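Long-range contacts in oxaloacetate acetyl hydrolase (Cryphonectria parasitica, PDB 3LYE), which is an enzyme of the phosphoenolpyruvate phosphomutase family, built on an alpha/beta barrel of the TIM-barrel class and modelled here as a tetramer with bound calcium ions: residues Lys47-Gly53 against Pro89-Asp94; Thr56-Leu61 against Asp73-Asn77; Lys138-Arg142 against Glu179-Arg183. Numbering follows the deposited sequence.

Contact 1 (Lys47-Gly53 against Pro89-Asp94); sequences KSLYMTG and PPLIAD. With CA (calcium ion), chain B.
Lys47-Gly53 and Pro89-Asp94 run side by side as parallel strands, 49-51 and 91-94, whose axes approach to 4.6 Å at 21°. In register, Leu49 pairs with Leu91, Tyr50 with Ile92 and Met51 with Ala93, at CA-CA distances of 4.9, 4.8 and 4.7 Å. At the entry, Lys47 O lies 3.2 Å from Pro90 CD. Ser48, extended and with chi1 t, donates from OG to Pro90 O (3.1 Å), the same carbonyl that accepts from Leu49 N (2.9 Å). Leu49 O accepts from Ile92 N (2.9 Å), and Leu49 CB packs on Leu91 CD1 (3.8 Å). Tyr50 (chi1 t) shares the other face with Ile92, Tyr50 CD2 to Ile92 CG2 4.2 Å, and its OH bonds to His121. Met51, on the Leu49 face with Leu91 and Ala93, donates from N to Ile92 O (2.8 Å), accepts at O from Asp94 N (3.2 Å) and sets CB 4.0 Å from Leu91 CD1; helix 71-82 covers it. Thr52 is the N-cap of helix 53-61, its OG1 hydrogen-bonded to Gly55 N. One water joins Tyr50 OH (2.7 Å), Gly53 N (2.9 Å) and Asp94 OD2 (2.9 Å). Asp94 OD2 binds calcium at 2.5 Å; Asp96 and five waters complete its shell. Neighbouring parallel strands, one carrying a metal-binding aspartate at its C-terminal end, are characteristic of a TIM barrel and its metal site.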
ATOM      1  N   LYS A  47      10.428   3.096  27.142  1.00 14.50           N
ATOM      2  CA  LYS A  47      10.549   4.525  26.839  1.00 15.17           C
ATOM      3  C   LYS A  47      10.873   4.853  25.419  1.00 12.42           C
ATOM      4  O   LYS A  47      10.795   6.000  25.035  1.00 13.97           O
ATOM      5  CB  LYS A  47      11.585   5.164  27.798  1.00 18.93           C
ATOM      6  CG  LYS A  47      11.261   5.029  29.321  1.00 22.20           C
ATOM      7  CD  LYS A  47       9.781   5.393  29.645  1.00 25.71           C
ATOM      8  CE  LYS A  47       9.477   5.619  31.148  1.00 31.26           C
ATOM      9  NZ  LYS A  47       9.836   4.496  32.050  1.00 35.99           N
ATOM     10  N   SER A  48      11.252   3.849  24.653  1.00 12.11           N
ATOM     11  CA  SER A  48      11.584   3.981  23.246  1.00 11.35           C
ATOM     12  C   SER A  48      11.480   2.596  22.642  1.00 10.32           C
ATOM     13  O   SER A  48      11.700   1.596  23.326  1.00 11.04           O
ATOM     14  CB  SER A  48      12.997   4.528  23.035  1.00 14.49           C
ATOM     15  OG  SER A  48      13.204   4.765  21.636  1.00 19.53           O
ATOM     16  N   LEU A  49      11.128   2.541  21.371  1.00  9.64           N
ATOM     17  CA  LEU A  49      10.987   1.281  20.651  1.00  8.90           C
ATOM     18  C   LEU A  49      11.926   1.283  19.460  1.00  8.95           C
ATOM     19  O   LEU A  49      12.317   2.355  18.985  1.00  9.61           O
ATOM     20  CB  LEU A  49       9.569   1.119  20.093  1.00 11.20           C
ATOM     21  CG  LEU A  49       8.504   0.495  21.004  1.00 16.08           C
ATOM     22  CD1 LEU A  49       8.496   0.850  22.439  1.00 18.07           C
ATOM     23  CD2 LEU A  49       7.111   0.620  20.394  1.00 14.51           C
ATOM     24  N   TYR A  50      12.270   0.095  18.969  1.00  8.73           N
ATOM     25  CA  TYR A  50      13.125  -0.040  17.805  1.00  7.97           C
ATOM     26  C   TYR A  50      12.389  -0.934  16.777  1.00  8.76           C
ATOM     27  O   TYR A  50      11.980  -2.069  17.095  1.00 10.11           O
ATOM     28  CB  TYR A  50      14.466  -0.707  18.150  1.00  8.96           C
ATOM     29  CG  TYR A  50      15.301  -1.155  16.975  1.00  9.59           C
ATOM     30  CD1 TYR A  50      15.787  -2.438  16.891  1.00  9.68           C
ATOM     31  CD2 TYR A  50      15.629  -0.276  15.965  1.00  9.93           C
ATOM     32  CE1 TYR A  50      16.530  -2.822  15.834  1.00 10.16           C
ATOM     33  CE2 TYR A  50      16.336  -0.669  14.898  1.00 10.02           C
ATOM     34  CZ  TYR A  50      16.831  -1.933  14.854  1.00 10.79           C
ATOM     35  OH  TYR A  50      17.610  -2.302  13.809  1.00 12.13           O
ATOM     36  N   MET A  51      12.174  -0.451  15.566  1.00  7.74           N
ATOM     37  CA  MET A  51      11.547  -1.257  14.536  1.00  8.29           C
ATOM     38  C   MET A  51      12.632  -1.909  13.707  1.00  8.06           C
ATOM     39  O   MET A  51      13.407  -1.254  13.003  1.00  8.53           O
ATOM     40  CB  MET A  51      10.696  -0.445  13.593  1.00  8.06           C
ATOM     41  CG  MET A  51       9.932  -1.318  12.584  1.00  7.92           C
ATOM     42  SD  MET A  51       9.110  -0.380  11.291  1.00  8.64           S
ATOM     43  CE  MET A  51      10.428  -0.245  10.079  1.00  8.08           C
ATOM     44  N   THR A  52      12.641  -3.231  13.741  1.00  9.08           N
ATOM     45  CA  THR A  52      13.632  -4.002  13.028  1.00  9.48           C
ATOM     46  C   THR A  52      13.320  -4.219  11.566  1.00  9.19           C
ATOM     47  O   THR A  52      12.181  -4.350  11.159  1.00  9.67           O
ATOM     48  CB  THR A  52      13.840  -5.374  13.691  1.00 11.45           C
ATOM     49  OG1 THR A  52      12.740  -6.203  13.341  1.00 13.73           O
ATOM     50  CG2 THR A  52      13.932  -5.251  15.163  1.00 11.58           C
ATOM     51  N   GLY A  53      14.369  -4.296  10.761  1.00 10.10           N
ATOM     52  CA  GLY A  53      14.230  -4.556   9.337  1.00  9.84           C
ATOM     53  C   GLY A  53      13.934  -6.038   9.090  1.00  9.45           C
ATOM     54  O   GLY A  53      13.078  -6.389   8.280  1.00  9.03           O
ATOM     55  N   PRO A  89       5.823   6.606  23.108  1.00 13.69           N
ATOM     56  CA  PRO A  89       7.277   6.565  23.034  1.00 12.34           C
ATOM     57  C   PRO A  89       7.871   6.707  21.661  1.00  9.46           C
ATOM     58  O   PRO A  89       7.267   6.271  20.697  1.00 11.39           O
ATOM     59  CB  PRO A  89       7.614   5.182  23.591  1.00 14.29           C
ATOM     60  CG  PRO A  89       6.453   4.348  23.342  1.00 14.92           C
ATOM     61  CD  PRO A  89       5.247   5.283  23.405  1.00 15.34           C
ATOM     62  N   PRO A  90       9.056   7.346  21.581  1.00  8.91           N
ATOM     63  CA  PRO A  90       9.707   7.496  20.296  1.00  9.52           C
ATOM     64  C   PRO A  90      10.098   6.148  19.680  1.00  8.73           C
ATOM     65  O   PRO A  90      10.402   5.168  20.376  1.00 10.07           O
ATOM     66  CB  PRO A  90      11.003   8.283  20.636  1.00 10.23           C
ATOM     67  CG  PRO A  90      11.172   8.155  22.060  1.00 14.13           C
ATOM     68  CD  PRO A  90       9.817   7.996  22.664  1.00 10.16           C
ATOM     69  N   LEU A  91      10.113   6.137  18.355  1.00  8.24           N
ATOM     70  CA  LEU A  91      10.487   5.005  17.572  1.00  8.48           C
ATOM     71  C   LEU A  91      11.779   5.229  16.749  1.00  7.94           C
ATOM     72  O   LEU A  91      11.879   6.223  16.026  1.00  8.64           O
ATOM     73  CB  LEU A  91       9.381   4.679  16.516  1.00  8.41           C
ATOM     74  CG  LEU A  91       9.680   3.429  15.662  1.00  8.84           C
ATOM     75  CD1 LEU A  91       9.738   2.142  16.485  1.00  7.96           C
ATOM     76  CD2 LEU A  91       8.683   3.330  14.500  1.00  8.20           C
ATOM     77  N   ILE A  92      12.772   4.362  16.960  1.00  7.60           N
ATOM     78  CA  ILE A  92      13.979   4.358  16.156  1.00  7.10           C
ATOM     79  C   ILE A  92      13.698   3.245  15.122  1.00  6.92           C
ATOM     80  O   ILE A  92      13.282   2.144  15.529  1.00  8.87           O
ATOM     81  CB  ILE A  92      15.239   4.018  16.928  1.00  8.08           C
ATOM     82  CG1 ILE A  92      15.534   5.143  17.916  1.00 10.03           C
ATOM     83  CG2 ILE A  92      16.420   3.816  15.956  1.00  9.26           C
ATOM     84  CD1 ILE A  92      16.665   4.838  18.871  1.00 10.86           C
ATOM     85  N   ALA A  93      13.913   3.494  13.827  1.00  7.79           N
ATOM     86  CA  ALA A  93      13.684   2.498  12.810  1.00  8.42           C
ATOM     87  C   ALA A  93      14.892   2.266  11.941  1.00  9.30           C
ATOM     88  O   ALA A  93      15.669   3.172  11.679  1.00 10.56           O
ATOM     89  CB  ALA A  93      12.536   2.912  11.909  1.00  9.59           C
ATOM     90  N   ASP A  94      15.076   1.014  11.546  1.00  8.35           N
ATOM     91  CA  ASP A  94      16.123   0.681  10.613  1.00  8.10           C
ATOM     92  C   ASP A  94      15.794   1.385   9.290  1.00  9.52           C
ATOM     93  O   ASP A  94      14.609   1.435   8.915  1.00  8.62           O
ATOM     94  CB  ASP A  94      16.029  -0.842  10.371  1.00  8.71           C
ATOM     95  CG  ASP A  94      17.134  -1.431   9.518  1.00 11.01           C
ATOM     96  OD1 ASP A  94      17.994  -0.686   9.000  1.00 10.80           O
ATOM     97  OD2 ASP A  94      17.125  -2.692   9.393  1.00 13.24           O
TER
HETATM   98 CA    CA B 501      18.663  -4.037   7.958  1.00 16.06          CA
HETATM   99  O   HOH W   1      16.963  -4.089  11.926  0.93 14.74           O
HETATM  100  O   HOH W   2      20.074  -2.376   8.887  1.00 13.90           O
HETATM  101  O   HOH W   3      20.708  -4.185   6.589  1.00 19.22           O
HETATM  102  O   HOH W   4      16.765  -5.235   7.358  1.00 17.20           O
HETATM  103  O   HOH W   5      19.583  -6.374   7.653  0.91 19.37           O
HETATM  104  O   HOH W   6      18.722  -4.563   9.879  1.00 19.49           O

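Contact 2 (Thr56-Leu61 against Asp73-Asn77); sequences TTASRL and DMRDN
Both segments are helical, Thr56-Leu61 with a wider pi-type turn at 57-61 and Asp73-Asn77 as regular alpha-helix, and their axes cross at 84°, 10.7 Å apart at closest. The nearest CA pairs are Thr56 with Asn77 (7.0 Å) and Arg60 with Asp73 (7.7 Å). Helix 53-61, after strand 49-51, thus packs across helix 71-82, which precedes strand 91-94, both beside Met51 on the outside of the barrel. Thr56 (chi1 m) accepts at OG1 from Asn77 ND2 (3.0 Å); OG1 also bonds to Thr52 O and ND2 to Tyr33 O. Thr56 CG2 touches Met74 SD at 3.8 Å. Arg60 (chi1 m, chi2 t, chi3 p) lies along the side of helix 71-82 formed by Asp73, Asp76 and Asn77: its CD is 3.5 Å from Asn77 OD1, and Asp76 CB lies over one guanidinium face, 3.8 Å from NH1. A water accepts from Arg60 NE (2.8 Å) and donates to Asp73 OD1 (2.6 Å), while Asp73 OD2 bonds to Gln70 N. Leu61 CD2 packs 3.7 Å from Asp73 OD1. Ser59 and Arg60 meet the second subunit. Direct hydrogen bonding is confined to Asn77 and Thr56, supplemented by the water bridge and longer-range attraction between Arg60 and Asp76.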
ATOM      1  N   THR A  56      10.371  -6.662  10.198  1.00  7.60           N
ATOM      2  CA  THR A  56       9.413  -6.106   9.264  1.00  7.77           C
ATOM      3  C   THR A  56       9.310  -7.018   8.033  1.00  7.17           C
ATOM      4  O   THR A  56       8.220  -7.330   7.549  1.00  8.06           O
ATOM      5  CB  THR A  56       9.727  -4.685   8.885  1.00  7.31           C
ATOM      6  OG1 THR A  56       9.777  -3.801  10.017  1.00  8.78           O
ATOM      7  CG2 THR A  56       8.973  -4.217   7.839  1.00  6.06           C
ATOM      8  N   THR A  57      10.461  -7.484   7.549  1.00  7.03           N
ATOM      9  CA  THR A  57      10.482  -8.341   6.381  1.00  6.92           C
ATOM     10  C   THR A  57       9.798  -9.685   6.641  1.00  7.48           C
ATOM     11  O   THR A  57       8.993 -10.155   5.828  1.00  7.90           O
ATOM     12  CB  THR A  57      11.919  -8.553   5.879  1.00  8.27           C
ATOM     13  OG1 THR A  57      12.527  -7.269   5.630  1.00  9.95           O
ATOM     14  CG2 THR A  57      11.919  -9.284   4.573  1.00  9.30           C
ATOM     15  N   ALA A  58      10.128 -10.297   7.770  1.00  7.87           N
ATOM     16  CA  ALA A  58       9.537 -11.575   8.085  1.00  8.28           C
ATOM     17  C   ALA A  58       8.042 -11.476   8.284  1.00  8.27           C
ATOM     18  O   ALA A  58       7.292 -12.345   7.799  1.00  8.44           O
ATOM     19  CB  ALA A  58      10.174 -12.127   9.342  1.00  9.10           C
ATOM     20  N   SER A  59       7.604 -10.461   9.010  1.00  7.59           N
ATOM     21  CA  SER A  59       6.182 -10.338   9.313  1.00  6.97           C
ATOM     22  C   SER A  59       5.314  -9.787   8.199  1.00  6.86           C
ATOM     23  O   SER A  59       4.271 -10.365   7.891  1.00  7.60           O
ATOM     24  CB  SER A  59       6.047  -9.526  10.591  1.00  7.56           C
ATOM     25  OG  SER A  59       4.697  -9.381  11.021  1.00  8.14           O
ATOM     26  N   ARG A  60       5.733  -8.673   7.616  1.00  7.59           N
ATOM     27  CA  ARG A  60       4.950  -8.105   6.549  1.00  7.72           C
ATOM     28  C   ARG A  60       5.082  -8.792   5.230  1.00  8.28           C
ATOM     29  O   ARG A  60       4.131  -8.777   4.426  1.00  9.69           O
ATOM     30  CB  ARG A  60       5.267  -6.629   6.358  1.00 11.47           C
ATOM     31  CG  ARG A  60       4.732  -5.819   7.441  1.00 18.66           C
ATOM     32  CD  ARG A  60       4.940  -4.327   7.168  1.00 25.38           C
ATOM     33  NE  ARG A  60       4.307  -3.847   5.937  1.00 29.53           N
ATOM     34  CZ  ARG A  60       3.137  -3.209   5.887  1.00 31.15           C
ATOM     35  NH1 ARG A  60       2.628  -2.788   4.729  1.00 32.60           N
ATOM     36  NH2 ARG A  60       2.466  -2.994   7.000  1.00 29.78           N
ATOM     37  N   LEU A  61       6.230  -9.396   4.975  1.00  8.10           N
ATOM     38  CA  LEU A  61       6.455 -10.051   3.679  1.00  8.39           C
ATOM     39  C   LEU A  61       6.701 -11.544   3.702  1.00  8.59           C
ATOM     40  O   LEU A  61       6.649 -12.187   2.668  1.00  9.32           O
ATOM     41  CB  LEU A  61       7.635  -9.366   2.968  1.00  8.64           C
ATOM     42  CG  LEU A  61       7.491  -7.856   2.746  1.00  9.79           C
ATOM     43  CD1 LEU A  61       8.735  -7.276   2.078  1.00 11.64           C
ATOM     44  CD2 LEU A  61       6.255  -7.570   1.937  1.00 11.74           C
ATOM     45  N   ASP A  73       7.611  -0.619   2.274  1.00 10.13           N
ATOM     46  CA  ASP A  73       7.374  -1.538   3.376  1.00  9.64           C
ATOM     47  C   ASP A  73       7.823  -1.018   4.723  1.00  8.01           C
ATOM     48  O   ASP A  73       7.165  -1.154   5.748  1.00  8.99           O
ATOM     49  CB  ASP A  73       8.092  -2.857   3.096  1.00 10.64           C
ATOM     50  CG  ASP A  73       7.791  -3.389   1.715  1.00 13.58           C
ATOM     51  OD1 ASP A  73       6.676  -3.881   1.533  1.00 14.92           O
ATOM     52  OD2 ASP A  73       8.699  -3.372   0.846  1.00 13.56           O
ATOM     53  N   MET A  74       9.013  -0.450   4.697  1.00  8.10           N
ATOM     54  CA  MET A  74       9.597   0.097   5.917  1.00  7.84           C
ATOM     55  C   MET A  74       8.871   1.309   6.435  1.00  7.79           C
ATOM     56  O   MET A  74       8.573   1.390   7.622  1.00  8.28           O
ATOM     57  CB  MET A  74      11.088   0.365   5.686  1.00  7.52           C
ATOM     58  CG  MET A  74      11.885  -0.895   5.399  1.00  8.21           C
ATOM     59  SD  MET A  74      11.981  -2.093   6.739  1.00  8.38           S
ATOM     60  CE  MET A  74      13.076  -1.192   7.843  1.00  8.99           C
ATOM     61  N   ARG A  75       8.548   2.232   5.550  1.00  8.86           N
ATOM     62  CA  ARG A  75       7.836   3.407   5.984  1.00  8.60           C
ATOM     63  C   ARG A  75       6.441   3.016   6.457  1.00  8.61           C
ATOM     64  O   ARG A  75       5.965   3.535   7.450  1.00  9.35           O
ATOM     65  CB  ARG A  75       7.728   4.436   4.856  1.00  9.25           C
ATOM     66  CG  ARG A  75       7.055   5.710   5.326  1.00 10.93           C
ATOM     67  CD  ARG A  75       6.180   6.404   4.357  1.00 14.13           C
ATOM     68  NE  ARG A  75       5.510   7.530   5.021  1.00 16.22           N
ATOM     69  CZ  ARG A  75       4.592   8.308   4.458  1.00 17.06           C
ATOM     70  NH1 ARG A  75       3.994   9.300   5.133  1.00 19.50           N
ATOM     71  NH2 ARG A  75       4.270   8.095   3.197  1.00 18.76           N
ATOM     72  N   ASP A  76       5.771   2.118   5.746  1.00  9.45           N
ATOM     73  CA  ASP A  76       4.435   1.759   6.194  1.00 10.53           C
ATOM     74  C   ASP A  76       4.437   1.153   7.576  1.00  8.19           C
ATOM     75  O   ASP A  76       3.577   1.465   8.401  1.00  8.63           O
ATOM     76  CB  ASP A  76       3.766   0.815   5.205  1.00 13.80           C
ATOM     77  CG  ASP A  76       3.207   1.556   3.997  1.00 25.13           C
ATOM     78  OD1 ASP A  76       2.605   0.885   3.139  1.00 31.53           O
ATOM     79  OD2 ASP A  76       3.378   2.797   3.915  1.00 28.89           O
ATOM     80  N   ASN A  77       5.387   0.268   7.866  1.00  7.61           N
ATOM     81  CA  ASN A  77       5.417  -0.345   9.186  1.00  8.13           C
ATOM     82  C   ASN A  77       5.802   0.672  10.247  1.00  8.14           C
ATOM     83  O   ASN A  77       5.245   0.666  11.335  1.00  8.65           O
ATOM     84  CB  ASN A  77       6.355  -1.547   9.178  1.00  7.21           C
ATOM     85  CG  ASN A  77       5.948  -2.633  10.152  1.00  7.80           C
ATOM     86  OD1 ASN A  77       4.765  -2.877  10.374  1.00 11.60           O
ATOM     87  ND2 ASN A  77       6.924  -3.321  10.688  1.00  8.41           N
TER
HETATM   88  O   HOH W   7       4.742  -4.123   3.222  1.00 23.35           O

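Contact 3 (Lys138-Arg142 against Glu179-Arg183); sequences KVVSR and ECIER
This is a surface contact on the outside of the barrel, in which a loop and the start of helix 142-158 are held against helix 177-189 by arginine hydrogen bonds to a loop carbonyl and by salt bridges from the first residue of helix 142-158. Lys138-Ser141 are extended, Ser141 N-caps the following helix through Glu144 N, and Arg142 is its first residue; Glu179-Arg183 are one turn within helix 177-189. The nearest CA atoms belong to Arg142 and Arg183, 6.5 Å apart. Arg183 (chi1 m, chi2 and chi3 t) clamps Val140 O with two donors, NH2 at 2.9 Å and NH1 at 3.0 Å. Val139 CG2 covers one face of its guanidinium, 3.8 Å from NH1, and Arg142 CA the opposite face. Arg142, with chi1 and chi2 t and chi3 m, sends NH2 to Glu182 OE1 (2.7 Å) and Glu179 OE2 (3.1 Å), and Glu182 CB lies over one face of its guanidinium. A weak bond joins Arg142 NE to Glu179 OE1 at 3.4 Å. Glu179 OE1 also accepts from Arg183 NE at 2.8 Å, within the helix. Glu179 thus bridges the two arginines; with Glu182 on Arg142 and Asp124 on Arg183 NH1, several carboxylates balance the positive charges.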
ATOM      1  N   LYS A 138      29.983  -6.997   2.899  1.00 36.16           N
ATOM      2  CA  LYS A 138      30.643  -5.972   2.101  1.00 33.11           C
ATOM      3  C   LYS A 138      30.170  -4.568   2.318  1.00 30.55           C
ATOM      4  O   LYS A 138      28.980  -4.330   2.428  1.00 31.04           O
ATOM      5  CB  LYS A 138      30.366  -6.278   0.636  1.00 34.63           C
ATOM      6  CG  LYS A 138      31.541  -6.074  -0.282  1.00 39.23           C
ATOM      7  CD  LYS A 138      32.580  -7.154  -0.057  1.00 42.49           C
ATOM      8  CE  LYS A 138      33.519  -7.291  -1.246  1.00 44.97           C
ATOM      9  NZ  LYS A 138      34.277  -6.035  -1.553  1.00 45.70           N
ATOM     10  N   VAL A 139      31.112  -3.630   2.336  1.00 25.83           N
ATOM     11  CA  VAL A 139      30.747  -2.230   2.527  1.00 23.14           C
ATOM     12  C   VAL A 139      31.238  -1.386   1.362  1.00 23.18           C
ATOM     13  O   VAL A 139      32.169  -1.756   0.644  1.00 27.01           O
ATOM     14  CB  VAL A 139      31.313  -1.640   3.824  1.00 21.44           C
ATOM     15  CG1 VAL A 139      30.707  -2.316   5.022  1.00 22.12           C
ATOM     16  CG2 VAL A 139      32.834  -1.682   3.845  1.00 21.57           C
ATOM     17  N   VAL A 140      30.602  -0.229   1.196  1.00 19.90           N
ATOM     18  CA  VAL A 140      30.963   0.686   0.131  1.00 19.46           C
ATOM     19  C   VAL A 140      32.160   1.489   0.613  1.00 18.82           C
ATOM     20  O   VAL A 140      32.594   1.360   1.756  1.00 21.05           O
ATOM     21  CB  VAL A 140      29.803   1.649  -0.236  1.00 19.01           C
ATOM     22  CG1 VAL A 140      28.598   0.877  -0.778  1.00 20.00           C
ATOM     23  CG2 VAL A 140      29.404   2.517   0.964  1.00 16.76           C
ATOM     24  N   SER A 141      32.736   2.284  -0.276  1.00 18.18           N
ATOM     25  CA  SER A 141      33.869   3.095   0.104  1.00 18.81           C
ATOM     26  C   SER A 141      33.461   4.145   1.149  1.00 18.62           C
ATOM     27  O   SER A 141      32.288   4.477   1.303  1.00 17.81           O
ATOM     28  CB  SER A 141      34.425   3.799  -1.122  1.00 19.47           C
ATOM     29  OG  SER A 141      33.538   4.790  -1.563  1.00 20.65           O
ATOM     30  N   ARG A 142      34.442   4.705   1.839  1.00 20.72           N
ATOM     31  CA  ARG A 142      34.163   5.699   2.843  1.00 19.79           C
ATOM     32  C   ARG A 142      33.428   6.882   2.205  1.00 18.58           C
ATOM     33  O   ARG A 142      32.414   7.378   2.725  1.00 17.92           O
ATOM     34  CB  ARG A 142      35.450   6.155   3.512  1.00 23.05           C
ATOM     35  CG  ARG A 142      35.160   6.999   4.711  1.00 26.44           C
ATOM     36  CD  ARG A 142      36.400   7.457   5.436  1.00 29.67           C
ATOM     37  NE  ARG A 142      37.282   6.387   5.880  1.00 30.30           N
ATOM     38  CZ  ARG A 142      38.506   6.617   6.347  1.00 35.12           C
ATOM     39  NH1 ARG A 142      38.949   7.862   6.416  1.00 37.05           N
ATOM     40  NH2 ARG A 142      39.289   5.623   6.730  1.00 35.01           N
ATOM     41  N   GLU A 179      39.205   1.206  10.822  1.00 23.05           N
ATOM     42  CA  GLU A 179      38.389   1.712   9.725  1.00 22.99           C
ATOM     43  C   GLU A 179      37.005   2.104  10.248  1.00 22.33           C
ATOM     44  O   GLU A 179      36.481   3.138   9.861  1.00 23.94           O
ATOM     45  CB  GLU A 179      38.256   0.668   8.626  1.00 24.69           C
ATOM     46  CG  GLU A 179      37.381   1.062   7.457  1.00 26.48           C
ATOM     47  CD  GLU A 179      37.871   2.291   6.732  1.00 32.01           C
ATOM     48  OE1 GLU A 179      37.071   2.993   6.093  1.00 31.76           O
ATOM     49  OE2 GLU A 179      39.078   2.554   6.783  1.00 35.25           O
ATOM     50  N   CYS A 180      36.438   1.296  11.145  1.00 20.80           N
ATOM     51  CA  CYS A 180      35.122   1.597  11.698  1.00 19.61           C
ATOM     52  C   CYS A 180      35.152   2.908  12.433  1.00 19.56           C
ATOM     53  O   CYS A 180      34.270   3.738  12.250  1.00 19.51           O
ATOM     54  CB  CYS A 180      34.661   0.518  12.674  1.00 19.73           C
ATOM     55  SG  CYS A 180      34.162  -1.000  11.879  1.00 22.26           S
ATOM     56  N   ILE A 181      36.169   3.101  13.264  1.00 19.89           N
ATOM     57  CA  ILE A 181      36.312   4.323  14.038  1.00 20.18           C
ATOM     58  C   ILE A 181      36.470   5.538  13.118  1.00 19.76           C
ATOM     59  O   ILE A 181      35.841   6.584  13.334  1.00 19.30           O
ATOM     60  CB  ILE A 181      37.519   4.220  15.013  1.00 19.68           C
ATOM     61  CG1 ILE A 181      37.293   3.097  16.042  1.00 21.66           C
ATOM     62  CG2 ILE A 181      37.723   5.511  15.753  1.00 20.97           C
ATOM     63  CD1 ILE A 181      35.937   3.158  16.774  1.00 21.21           C
ATOM     64  N   GLU A 182      37.274   5.410  12.069  1.00 20.50           N
ATOM     65  CA  GLU A 182      37.466   6.536  11.155  1.00 21.89           C
ATOM     66  C   GLU A 182      36.159   6.839  10.406  1.00 20.85           C
ATOM     67  O   GLU A 182      35.841   8.003  10.137  1.00 20.11           O
ATOM     68  CB  GLU A 182      38.643   6.265  10.219  1.00 25.11           C
ATOM     69  CG  GLU A 182      39.972   6.053  10.982  1.00 30.11           C
ATOM     70  CD  GLU A 182      41.183   5.949  10.078  1.00 39.54           C
ATOM     71  OE1 GLU A 182      40.997   5.928   8.845  1.00 42.87           O
ATOM     72  OE2 GLU A 182      42.320   5.887  10.601  1.00 41.91           O
ATOM     73  N   ARG A 183      35.397   5.812  10.064  1.00 19.47           N
ATOM     74  CA  ARG A 183      34.126   6.028   9.361  1.00 18.89           C
ATOM     75  C   ARG A 183      33.113   6.730  10.247  1.00 17.71           C
ATOM     76  O   ARG A 183      32.370   7.582   9.794  1.00 17.53           O
ATOM     77  CB  ARG A 183      33.519   4.717   8.895  1.00 20.21           C
ATOM     78  CG  ARG A 183      34.188   4.185   7.693  1.00 21.70           C
ATOM     79  CD  ARG A 183      33.641   2.846   7.204  1.00 21.85           C
ATOM     80  NE  ARG A 183      34.364   2.493   6.000  1.00 21.23           N
ATOM     81  CZ  ARG A 183      33.839   2.158   4.829  1.00 19.67           C
ATOM     82  NH1 ARG A 183      32.537   2.011   4.673  1.00 18.62           N
ATOM     83  NH2 ARG A 183      34.637   1.926   3.801  1.00 21.11           N
TER

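Overall arrangement
From the N terminus, the chain passes strand 27-32 before reaching strand 49-51, which opens contact 1 and leads straight into helix 53-61. Contact 2 closes a shorter loop onto helix 71-82, nested inside the larger loop that contact 1 closes at strand 91-94. The two touch: Met51 CE lies 3.5 Å from Met74 O and Asp94 O 3.2 Å from Met74 CE, so strand pair and helix pair pack together, their centres about 13 Å apart. Contact 3 follows in series, closing the loop through helix 142-158 and strand 164-169 and tying the segment after strand 119-122 to helix 177-189; its centre is about 25 Å from that of contact 1 and 28 Å from that of contact 2.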